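Side-chain contacts in endoglucanase A (Clostridium acetobutylicum, PDB 3IK2), which probably cleaves internal beta-1,4-glucosidic bonds of cellulose and related glucans, as an endoglucanase of glycoside hydrolase family 44: residues R35-N40 / N64-L69; E200-D205 / I252-D257; F227-F232 / Q323-G328. One frame throughout, in Å; residues are numbered along the deposited sequence.

How the contacts relate
From the N terminus, contact 1 comes first: strand 34-37 of the parallel barrel is joined to the short helix 65-69, closing a loop of 23 residues that holds no helix. It is complete before contact 2 opens at helix 198-215. Contact 3 opens next, on helix 229-234 just beyond strand 220-226; contact 2 then closes on helix 251-266, and contact 3 closes at 323-328. Contacts 2 and 3 therefore cross along the chain, and they touch through a probable hydrogen bond from Ile252 N to Phe232 O (3.3 Å). Together they tie two outer helices of the barrel to excursions following strands 220-226 and 273-278. The centre of contact 1 lies about 26 and 28 Å from theirs.

Contact 1 (R35-N40 / N64-L69); sequences RRIGGN and NYWLTL
A buried CH-pi contact between Ile37 and the indole of Trp66 packs the second strand of the eight-stranded parallel barrel, 34-37, against the one-turn helix 65-69. The isoleucine supplies its long branch. Ile37 CG1 lies over the six-membered ring of Trp66, 3.9 Å from its centroid and only 23° off the normal, with Trp66 CH2 as its nearest ring atom at 3.5 Å. Ile37 CD1 continues over the same face, displaced toward the rim, and comes within 3.7 Å of Trp66 CZ3. This reach depends on a fully extended chain: CG1 is anti to the backbone N (chi1 -178°) and CD1 carries on in the same zigzag.

The edge of the indole meets something quite different. Gly38 O lies close to the ring plane, 3.6 Å from Trp66 CZ2, so one aromatic side chain touches an alkyl branch with its face and a backbone carbonyl with its rim. Next to this carbonyl in the chain, Gly38 CA lies over the centre of one face of the Arg36 guanidinium, 3.9 Å from its plane; the guanidinium is itself held by a salt bridge to Glu352. Helix 82-93 adds Val83, Tyr84 and Phe87 to the surroundings of Ile37, and Tyr70 meets the Trp66 ring edge-to-face.

Between the two segments cohesion is thus mainly a matter of dispersion between C-H groups and the pi face. The carbonyl oxygen lies beside the C-H at Trp66 CZ2, which carries a slight positive charge, and probably adds a weak electrostatic attraction without forming a conventional hydrogen bond.

Contact 2 (E200-D205 / I252-D257); sequences EVLDKD and IDYYLD
Asp205 and Tyr255 join two neighbouring helices through a buried hydrogen bond, and the aspartate approaches the phenol hydroxyl through CB, CG and OD2. Asp205 CB, directed at the opposing helix, is already 3.7 Å from Tyr255 OH. Asp205 CG, set beside the backbone N and anti to the carbonyl carbon (chi1 -82°), closes to 3.5 Å from the same Tyr255 OH. At the tip, Asp205 OD2 accepts a hydrogen bond from Tyr255 OH at 2.6 Å, a short bond consistent with a charged acceptor. The phenol arrives on the anti side of OD2, 15° out of the carboxylate plane. Carboxylate and ring stand nearly perpendicular, with planes 85° apart, so the two groups cross and do not lie flat on each other.

The helices concerned, 198-215 and 251-266, are outer helices of the TIM-like barrel, one leading into strand 220-226, the other coming after that strand and two short helices, ahead of strand 273-278. Pro224 touches both Asp205 and Tyr255, placing the bond on the inner side of the helix pair, against the barrel wall.

Leu202 and Tyr254 make the other, mainly van der Waals, part of the contact. Leu202 CD2 reaches to 3.5 Å from Tyr254 OH and 4.1 Å from Tyr254 CZ, meeting the hydroxyl end of the ring at a slant. The backbones come closest beside this pair, where Leu202 CA and Tyr255 CA are 6.7 Å apart; Asn258, Met259 and Asn262 also touch Leu202.

Contact 3 (F227-F232 / Q323-G328); sequences FGFSAF and QWCKWG
Phe229 drives the far end of its ring into the bend formed by Cys325 and Gly328, and here the packing is close. Phe229 CE2 stands 3.5 Å from Cys325 CB, with the thiol a little farther off: Cys325 SG is 4.9 Å from the centroid of the Phe229 ring and 55° from its normal, an oblique sulfur-aromatic contact. Gly328 meets the ring at its edge, its CA in the ring plane and 3.8 Å from Phe229 CZ. The glycine carbonyl follows along the same edge, with Gly328 O at 3.8 Å from Phe229 CE1. With CG anti to the backbone N, the first torsion (chi1 -165°) carries the ring from the first turn of its helix to this bend.

That helix, 229-234, begins right after strand 220-226, at the C-terminal end of the fifth barrel strand. The opposing residues 323-328 belong to the long excursion between strands 273-278 and 347-353, where helix 320-324 gives way at Cys325 to a 3-10 turn. Gly328 N bonds to Cys325 O (2.8 Å), bringing the two residues that receive the phenylalanine together.

Trp327 forms the looser, partly exposed margin. Phe229 CZ and Cys325 CB lie over the same face of its indole, but Trp327 CH2 comes no nearer to Phe229 CZ than 4.0 Å. The planes of the phenyl and the six-membered indole ring are inclined at 59°, neither stacked nor edge-to-face. Trp250 meets the indole nearly at right angles, and a glycerol, probably from the crystallisation liquor, lies about 4 Å from the Trp327 side chain.

Contact 1 (R35-N40 / N64-L69)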
loop_
_atom_site.group_PDB
_atom_site.type_symbol
_atom_site.label_atom_id
_atom_site.label_comp_id
_atom_site.label_asym_id
_atom_site.label_seq_id
_atom_site.Cartn_x
_atom_site.Cartn_y
_atom_site.Cartn_z
ATOM N N ARG A 35 -8.304 -1.199 3.704
ATOM C CA ARG A 35 -8.232 -2.555 3.154
ATOM C C ARG A 35 -8.376 -2.538 1.629
ATOM O O ARG A 35 -9.133 -1.732 1.090
ATOM C CB ARG A 35 -9.268 -3.481 3.833
ATOM C CG ARG A 35 -8.988 -3.758 5.325
ATOM C CD ARG A 35 -10.245 -4.313 6.014
ATOM N NE ARG A 35 -10.475 -5.757 5.775
ATOM C CZ ARG A 35 -11.464 -6.266 5.026
ATOM N NH1 ARG A 35 -12.354 -5.476 4.443
ATOM N NH2 ARG A 35 -11.583 -7.582 4.889
ATOM N N ARG A 36 -7.596 -3.384 0.951
ATOM C CA ARG A 36 -7.667 -3.538 -0.513
ATOM C C ARG A 36 -8.110 -4.940 -0.916
ATOM O O ARG A 36 -7.642 -5.933 -0.330
ATOM C CB ARG A 36 -6.288 -3.260 -1.148
ATOM C CG ARG A 36 -6.083 -3.674 -2.629
ATOM C CD ARG A 36 -4.742 -3.169 -3.041
ATOM N NE ARG A 36 -4.328 -3.230 -4.443
ATOM C CZ ARG A 36 -3.528 -4.169 -4.959
ATOM N NH1 ARG A 36 -3.139 -5.222 -4.237
ATOM N NH2 ARG A 36 -3.136 -4.085 -6.215
ATOM N N ILE A 37 -8.981 -5.027 -1.924
ATOM C CA ILE A 37 -9.155 -6.291 -2.662
ATOM C C ILE A 37 -8.574 -6.075 -4.058
ATOM O O ILE A 37 -9.053 -5.237 -4.813
ATOM C CB ILE A 37 -10.605 -6.870 -2.655
ATOM C CG1 ILE A 37 -10.650 -8.221 -3.404
ATOM C CG2 ILE A 37 -11.671 -5.853 -3.158
ATOM C CD1 ILE A 37 -12.052 -8.888 -3.456
ATOM N N GLY A 38 -7.474 -6.776 -4.343
ATOM C CA GLY A 38 -6.669 -6.523 -5.542
ATOM C C GLY A 38 -5.609 -7.576 -5.780
ATOM O O GLY A 38 -5.669 -8.673 -5.215
ATOM N N GLY A 39 -4.631 -7.257 -6.620
ATOM C CA GLY A 39 -3.553 -8.213 -6.904
ATOM C C GLY A 39 -3.883 -9.074 -8.125
ATOM O O GLY A 39 -4.829 -8.798 -8.879
ATOM N N ASN A 40 -3.111 -10.140 -8.302
ATOM C CA ASN A 40 -3.169 -10.921 -9.513
ATOM C C ASN A 40 -4.507 -11.543 -9.833
ATOM O O ASN A 40 -4.817 -11.722 -10.996
ATOM C CB ASN A 40 -2.079 -11.997 -9.471
ATOM C CG ASN A 40 -0.701 -11.404 -9.583
ATOM O OD1 ASN A 40 -0.561 -10.224 -9.901
ATOM N ND2 ASN A 40 0.325 -12.204 -9.291
ATOM N N ASN A 64 -13.142 -21.161 -7.747
ATOM C CA ASN A 64 -13.919 -20.387 -6.789
ATOM C C ASN A 64 -13.022 -19.766 -5.698
ATOM O O ASN A 64 -13.499 -19.456 -4.619
ATOM C CB ASN A 64 -14.962 -21.294 -6.119
ATOM C CG ASN A 64 -14.312 -22.379 -5.221
ATOM O OD1 ASN A 64 -13.090 -22.495 -5.140
ATOM N ND2 ASN A 64 -15.139 -23.159 -4.547
ATOM N N TYR A 65 -11.739 -19.579 -5.992
ATOM C CA TYR A 65 -10.756 -19.149 -4.988
ATOM C C TYR A 65 -11.184 -17.883 -4.222
ATOM O O TYR A 65 -11.096 -17.816 -2.990
ATOM C CB TYR A 65 -9.376 -18.945 -5.642
ATOM C CG TYR A 65 -8.323 -18.391 -4.691
ATOM C CD1 TYR A 65 -7.699 -19.217 -3.755
ATOM C CD2 TYR A 65 -7.942 -17.031 -4.744
ATOM C CE1 TYR A 65 -6.725 -18.704 -2.870
ATOM C CE2 TYR A 65 -6.994 -16.510 -3.875
ATOM C CZ TYR A 65 -6.391 -17.348 -2.932
ATOM O OH TYR A 65 -5.440 -16.837 -2.072
ATOM N N TRP A 66 -11.651 -16.874 -4.953
ATOM C CA TRP A 66 -12.051 -15.641 -4.282
ATOM C C TRP A 66 -13.326 -15.798 -3.411
ATOM O O TRP A 66 -13.421 -15.175 -2.345
ATOM C CB TRP A 66 -12.066 -14.427 -5.245
ATOM C CG TRP A 66 -10.800 -13.581 -5.104
ATOM C CD1 TRP A 66 -9.643 -13.950 -4.460
ATOM C CD2 TRP A 66 -10.559 -12.254 -5.630
ATOM N NE1 TRP A 66 -8.716 -12.938 -4.536
ATOM C CE2 TRP A 66 -9.243 -11.890 -5.250
ATOM C CE3 TRP A 66 -11.320 -11.351 -6.390
ATOM C CZ2 TRP A 66 -8.656 -10.639 -5.602
ATOM C CZ3 TRP A 66 -10.742 -10.098 -6.737
ATOM C CH2 TRP A 66 -9.417 -9.766 -6.349
ATOM N N LEU A 67 -14.263 -16.646 -3.841
ATOM C CA LEU A 67 -15.411 -17.025 -2.987
ATOM C C LEU A 67 -14.992 -17.606 -1.626
ATOM O O LEU A 67 -15.546 -17.232 -0.608
ATOM C CB LEU A 67 -16.367 -17.993 -3.717
ATOM C CG LEU A 67 -17.183 -17.384 -4.865
ATOM C CD1 LEU A 67 -17.776 -18.471 -5.745
ATOM C CD2 LEU A 67 -18.306 -16.523 -4.318
ATOM N N THR A 68 -13.996 -18.499 -1.617
ATOM C CA THR A 68 -13.528 -19.095 -0.359
ATOM C C THR A 68 -12.674 -18.143 0.486
ATOM O O THR A 68 -12.905 -18.023 1.677
ATOM C CB THR A 68 -12.833 -20.504 -0.568
ATOM O OG1 THR A 68 -11.585 -20.359 -1.275
ATOM C CG2 THR A 68 -13.757 -21.434 -1.361
ATOM N N LEU A 69 -11.715 -17.454 -0.145
ATOM C CA LEU A 69 -10.857 -16.482 0.505
ATOM C C LEU A 69 -11.634 -15.393 1.250
ATOM O O LEU A 69 -11.234 -14.962 2.344
ATOM C CB LEU A 69 -9.861 -15.863 -0.503
ATOM C CG LEU A 69 -8.770 -14.943 0.069
ATOM C CD1 LEU A 69 -7.841 -15.723 1.014
ATOM C CD2 LEU A 69 -7.958 -14.177 -1.005
#

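Contact 2 (E200-D205 / I252-D257)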
loop_
_atom_site.group_PDB
_atom_site.type_symbol
_atom_site.label_atom_id
_atom_site.label_comp_id
_atom_site.label_asym_id
_atom_site.label_seq_id
_atom_site.Cartn_x
_atom_site.Cartn_y
_atom_site.Cartn_z
ATOM N N GLU A 200 -1.641 1.536 -24.628
ATOM C CA GLU A 200 -2.731 0.683 -24.174
ATOM C C GLU A 200 -3.080 0.929 -22.691
ATOM O O GLU A 200 -4.241 1.174 -22.348
ATOM C CB GLU A 200 -2.403 -0.795 -24.426
ATOM C CG GLU A 200 -3.364 -1.759 -23.710
ATOM C CD GLU A 200 -2.982 -3.240 -23.864
ATOM O OE1 GLU A 200 -1.883 -3.534 -24.377
ATOM O OE2 GLU A 200 -3.785 -4.105 -23.455
ATOM N N VAL A 201 -2.071 0.890 -21.821
ATOM C CA VAL A 201 -2.307 1.145 -20.390
ATOM C C VAL A 201 -2.939 2.528 -20.116
ATOM O O VAL A 201 -3.876 2.649 -19.308
ATOM C CB VAL A 201 -1.042 0.918 -19.502
ATOM C CG1 VAL A 201 -0.049 2.021 -19.630
ATOM C CG2 VAL A 201 -1.446 0.774 -18.029
ATOM N N LEU A 202 -2.400 3.555 -20.771
ATOM C CA LEU A 202 -2.910 4.915 -20.676
ATOM C C LEU A 202 -4.408 4.950 -21.053
ATOM O O LEU A 202 -5.226 5.498 -20.330
ATOM C CB LEU A 202 -2.102 5.827 -21.617
ATOM C CG LEU A 202 -2.590 7.260 -21.833
ATOM C CD1 LEU A 202 -2.618 8.059 -20.503
ATOM C CD2 LEU A 202 -1.751 7.984 -22.904
ATOM N N ASP A 203 -4.728 4.340 -22.195
ATOM C CA ASP A 203 -6.084 4.334 -22.753
ATOM C C ASP A 203 -7.066 3.575 -21.861
ATOM O O ASP A 203 -8.149 4.076 -21.555
ATOM C CB ASP A 203 -6.058 3.734 -24.168
ATOM C CG ASP A 203 -7.441 3.446 -24.710
ATOM O OD1 ASP A 203 -7.722 2.274 -25.034
ATOM O OD2 ASP A 203 -8.260 4.385 -24.812
ATOM N N LYS A 204 -6.669 2.385 -21.431
ATOM C CA LYS A 204 -7.510 1.571 -20.549
ATOM C C LYS A 204 -7.689 2.200 -19.179
ATOM O O LYS A 204 -8.798 2.257 -18.661
ATOM C CB LYS A 204 -6.932 0.167 -20.420
ATOM C CG LYS A 204 -7.414 -0.772 -21.522
ATOM C CD LYS A 204 -6.630 -2.062 -21.489
ATOM C CE LYS A 204 -7.273 -3.108 -22.409
ATOM N NZ LYS A 204 -6.553 -4.400 -22.292
ATOM N N ASP A 205 -6.603 2.708 -18.600
ATOM C CA ASP A 205 -6.709 3.461 -17.360
ATOM C C ASP A 205 -7.622 4.654 -17.518
ATOM O O ASP A 205 -8.380 4.982 -16.606
ATOM C CB ASP A 205 -5.334 3.916 -16.856
ATOM C CG ASP A 205 -4.620 2.834 -16.113
ATOM O OD1 ASP A 205 -5.021 1.657 -16.272
ATOM O OD2 ASP A 205 -3.658 3.146 -15.387
ATOM N N ILE A 252 6.704 6.766 -15.491
ATOM C CA ILE A 252 5.905 7.547 -14.525
ATOM C C ILE A 252 5.556 8.969 -14.991
ATOM O O ILE A 252 4.411 9.414 -14.824
ATOM C CB ILE A 252 6.513 7.476 -13.046
ATOM C CG1 ILE A 252 6.143 6.117 -12.394
ATOM C CG2 ILE A 252 6.063 8.695 -12.188
ATOM C CD1 ILE A 252 6.802 5.789 -11.057
ATOM N N ASP A 253 6.532 9.667 -15.585
ATOM C CA ASP A 253 6.342 11.001 -16.203
ATOM C C ASP A 253 5.372 10.950 -17.402
ATOM O O ASP A 253 4.462 11.729 -17.497
ATOM C CB ASP A 253 7.697 11.565 -16.699
ATOM C CG ASP A 253 8.659 11.884 -15.558
ATOM O OD1 ASP A 253 8.210 11.971 -14.396
ATOM O OD2 ASP A 253 9.875 12.048 -15.832
ATOM N N TYR A 254 5.601 10.017 -18.312
ATOM C CA TYR A 254 4.704 9.774 -19.423
ATOM C C TYR A 254 3.295 9.567 -18.910
ATOM O O TYR A 254 2.343 10.148 -19.453
ATOM C CB TYR A 254 5.151 8.551 -20.220
ATOM C CG TYR A 254 4.119 8.024 -21.231
ATOM C CD1 TYR A 254 3.991 8.581 -22.502
ATOM C CD2 TYR A 254 3.276 6.952 -20.898
ATOM C CE1 TYR A 254 3.015 8.077 -23.419
ATOM C CE2 TYR A 254 2.346 6.447 -21.788
ATOM C CZ TYR A 254 2.224 7.004 -23.041
ATOM O OH TYR A 254 1.291 6.463 -23.881
ATOM N N TYR A 255 3.164 8.703 -17.906
ATOM C CA TYR A 255 1.857 8.325 -17.407
ATOM C C TYR A 255 1.149 9.504 -16.740
ATOM O O TYR A 255 -0.008 9.770 -17.065
ATOM C CB TYR A 255 1.951 7.118 -16.456
ATOM C CG TYR A 255 0.591 6.683 -15.913
ATOM C CD1 TYR A 255 -0.298 5.954 -16.700
ATOM C CD2 TYR A 255 0.208 7.007 -14.612
ATOM C CE1 TYR A 255 -1.537 5.553 -16.210
ATOM C CE2 TYR A 255 -1.026 6.619 -14.103
ATOM C CZ TYR A 255 -1.891 5.883 -14.905
ATOM O OH TYR A 255 -3.108 5.504 -14.399
ATOM N N LEU A 256 1.860 10.223 -15.857
ATOM C CA LEU A 256 1.310 11.412 -15.162
ATOM C C LEU A 256 0.934 12.536 -16.088
ATOM O O LEU A 256 -0.161 13.107 -15.995
ATOM C CB LEU A 256 2.264 11.929 -14.076
ATOM C CG LEU A 256 2.467 11.098 -12.789
ATOM C CD1 LEU A 256 3.681 11.626 -12.067
ATOM C CD2 LEU A 256 1.244 11.116 -11.857
ATOM N N ASP A 257 1.848 12.853 -16.996
ATOM C CA ASP A 257 1.616 13.888 -17.986
ATOM C C ASP A 257 0.365 13.580 -18.821
ATOM O O ASP A 257 -0.494 14.449 -19.039
ATOM C CB ASP A 257 2.853 14.047 -18.884
ATOM C CG ASP A 257 2.829 15.358 -19.688
ATOM O OD1 ASP A 257 2.184 16.344 -19.262
ATOM O OD2 ASP A 257 3.451 15.391 -20.768
#

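Contact 3 (F227-F232 / Q323-G328)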
loop_
_atom_site.group_PDB
_atom_site.type_symbol
_atom_site.label_atom_id
_atom_site.label_comp_id
_atom_site.label_asym_id
_atom_site.label_seq_id
_atom_site.Cartn_x
_atom_site.Cartn_y
_atom_site.Cartn_z
ATOM N N PHE A 227 3.977 -2.893 -10.925
ATOM C CA PHE A 227 4.534 -3.976 -10.107
ATOM C C PHE A 227 5.835 -3.645 -9.356
ATOM O O PHE A 227 6.168 -4.294 -8.357
ATOM C CB PHE A 227 4.688 -5.244 -10.968
ATOM C CG PHE A 227 6.009 -5.356 -11.731
ATOM C CD1 PHE A 227 7.143 -5.911 -11.127
ATOM C CD2 PHE A 227 6.099 -4.974 -13.063
ATOM C CE1 PHE A 227 8.340 -6.028 -11.828
ATOM C CE2 PHE A 227 7.307 -5.125 -13.791
ATOM C CZ PHE A 227 8.415 -5.631 -13.168
ATOM N N GLY A 228 6.577 -2.648 -9.842
ATOM C CA GLY A 228 7.975 -2.504 -9.426
ATOM C C GLY A 228 8.808 -1.617 -10.326
ATOM O O GLY A 228 8.323 -1.132 -11.335
ATOM N N PHE A 229 10.080 -1.403 -9.975
ATOM C CA PHE A 229 10.824 -0.321 -10.590
ATOM C C PHE A 229 10.921 -0.448 -12.105
ATOM O O PHE A 229 10.922 0.561 -12.826
ATOM C CB PHE A 229 12.240 -0.187 -9.982
ATOM C CG PHE A 229 12.896 1.106 -10.315
ATOM C CD1 PHE A 229 12.879 2.154 -9.406
ATOM C CD2 PHE A 229 13.495 1.299 -11.568
ATOM C CE1 PHE A 229 13.487 3.382 -9.721
ATOM C CE2 PHE A 229 14.076 2.521 -11.904
ATOM C CZ PHE A 229 14.090 3.564 -10.978
ATOM N N SER A 230 11.047 -1.681 -12.576
ATOM C CA SER A 230 11.116 -1.952 -14.011
ATOM C C SER A 230 9.922 -1.385 -14.807
ATOM O O SER A 230 10.111 -0.832 -15.908
ATOM C CB SER A 230 11.297 -3.458 -14.254
ATOM O OG SER A 230 11.018 -3.763 -15.601
ATOM N N ALA A 231 8.716 -1.495 -14.240
ATOM C CA ALA A 231 7.516 -0.849 -14.812
ATOM C C ALA A 231 7.495 0.647 -14.646
ATOM O O ALA A 231 6.952 1.345 -15.498
ATOM C CB ALA A 231 6.229 -1.452 -14.227
ATOM N N PHE A 232 8.039 1.155 -13.540
ATOM C CA PHE A 232 8.151 2.617 -13.328
ATOM C C PHE A 232 9.030 3.229 -14.407
ATOM O O PHE A 232 8.875 4.404 -14.766
ATOM C CB PHE A 232 8.843 2.974 -11.994
ATOM C CG PHE A 232 8.222 2.371 -10.757
ATOM C CD1 PHE A 232 8.873 2.518 -9.519
ATOM C CD2 PHE A 232 6.994 1.662 -10.799
ATOM C CE1 PHE A 232 8.321 1.971 -8.344
ATOM C CE2 PHE A 232 6.449 1.106 -9.632
ATOM C CZ PHE A 232 7.116 1.257 -8.401
ATOM N N GLN A 323 22.377 -0.033 -8.239
ATOM C CA GLN A 323 23.510 -0.010 -9.166
ATOM C C GLN A 323 23.263 0.750 -10.477
ATOM O O GLN A 323 24.092 1.564 -10.883
ATOM C CB GLN A 323 23.982 -1.425 -9.484
ATOM C CG GLN A 323 25.363 -1.438 -10.154
ATOM C CD GLN A 323 25.834 -2.833 -10.553
ATOM O OE1 GLN A 323 25.316 -3.859 -10.074
ATOM N NE2 GLN A 323 26.833 -2.879 -11.430
ATOM N N TRP A 324 22.133 0.477 -11.128
ATOM C CA TRP A 324 21.867 0.961 -12.491
ATOM C C TRP A 324 20.882 2.127 -12.657
ATOM O O TRP A 324 20.920 2.809 -13.692
ATOM C CB TRP A 324 21.457 -0.206 -13.404
ATOM C CG TRP A 324 22.505 -1.251 -13.479
ATOM C CD1 TRP A 324 22.390 -2.567 -13.092
ATOM C CD2 TRP A 324 23.863 -1.073 -13.916
ATOM N NE1 TRP A 324 23.595 -3.214 -13.280
ATOM C CE2 TRP A 324 24.512 -2.326 -13.791
ATOM C CE3 TRP A 324 24.590 0.021 -14.424
ATOM C CZ2 TRP A 324 25.850 -2.523 -14.176
ATOM C CZ3 TRP A 324 25.934 -0.169 -14.790
ATOM C CH2 TRP A 324 26.549 -1.433 -14.657
ATOM N N CYS A 325 20.009 2.348 -11.663
ATOM C CA CYS A 325 19.008 3.411 -11.750
ATOM C C CYS A 325 19.033 4.346 -10.526
ATOM O O CYS A 325 17.984 4.665 -9.963
ATOM C CB CYS A 325 17.610 2.815 -11.988
ATOM S SG CYS A 325 17.566 1.593 -13.311
ATOM N N LYS A 326 20.241 4.773 -10.141
ATOM C CA LYS A 326 20.465 5.695 -9.029
ATOM C C LYS A 326 19.620 6.920 -9.181
ATOM O O LYS A 326 19.203 7.513 -8.182
ATOM C CB LYS A 326 21.940 6.155 -8.938
ATOM C CG LYS A 326 22.840 5.169 -8.276
ATOM C CD LYS A 326 24.318 5.535 -8.371
ATOM C CE LYS A 326 25.142 4.263 -8.211
ATOM N NZ LYS A 326 24.743 3.549 -6.911
ATOM N N TRP A 327 19.368 7.308 -10.428
ATOM C CA TRP A 327 18.524 8.476 -10.696
ATOM C C TRP A 327 17.093 8.358 -10.121
ATOM O O TRP A 327 16.431 9.397 -9.885
ATOM C CB TRP A 327 18.475 8.792 -12.195
ATOM C CG TRP A 327 18.051 7.613 -13.044
ATOM C CD1 TRP A 327 18.870 6.740 -13.682
ATOM C CD2 TRP A 327 16.703 7.170 -13.315
ATOM N NE1 TRP A 327 18.136 5.797 -14.343
ATOM C CE2 TRP A 327 16.800 6.030 -14.131
ATOM C CE3 TRP A 327 15.424 7.621 -12.935
ATOM C CZ2 TRP A 327 15.665 5.329 -14.587
ATOM C CZ3 TRP A 327 14.309 6.924 -13.393
ATOM C CH2 TRP A 327 14.438 5.802 -14.222
ATOM N N GLY A 328 16.623 7.122 -9.918
ATOM C CA GLY A 328 15.256 6.867 -9.440
ATOM C C GLY A 328 15.093 6.696 -7.931
ATOM O O GLY A 328 13.994 6.370 -7.444
#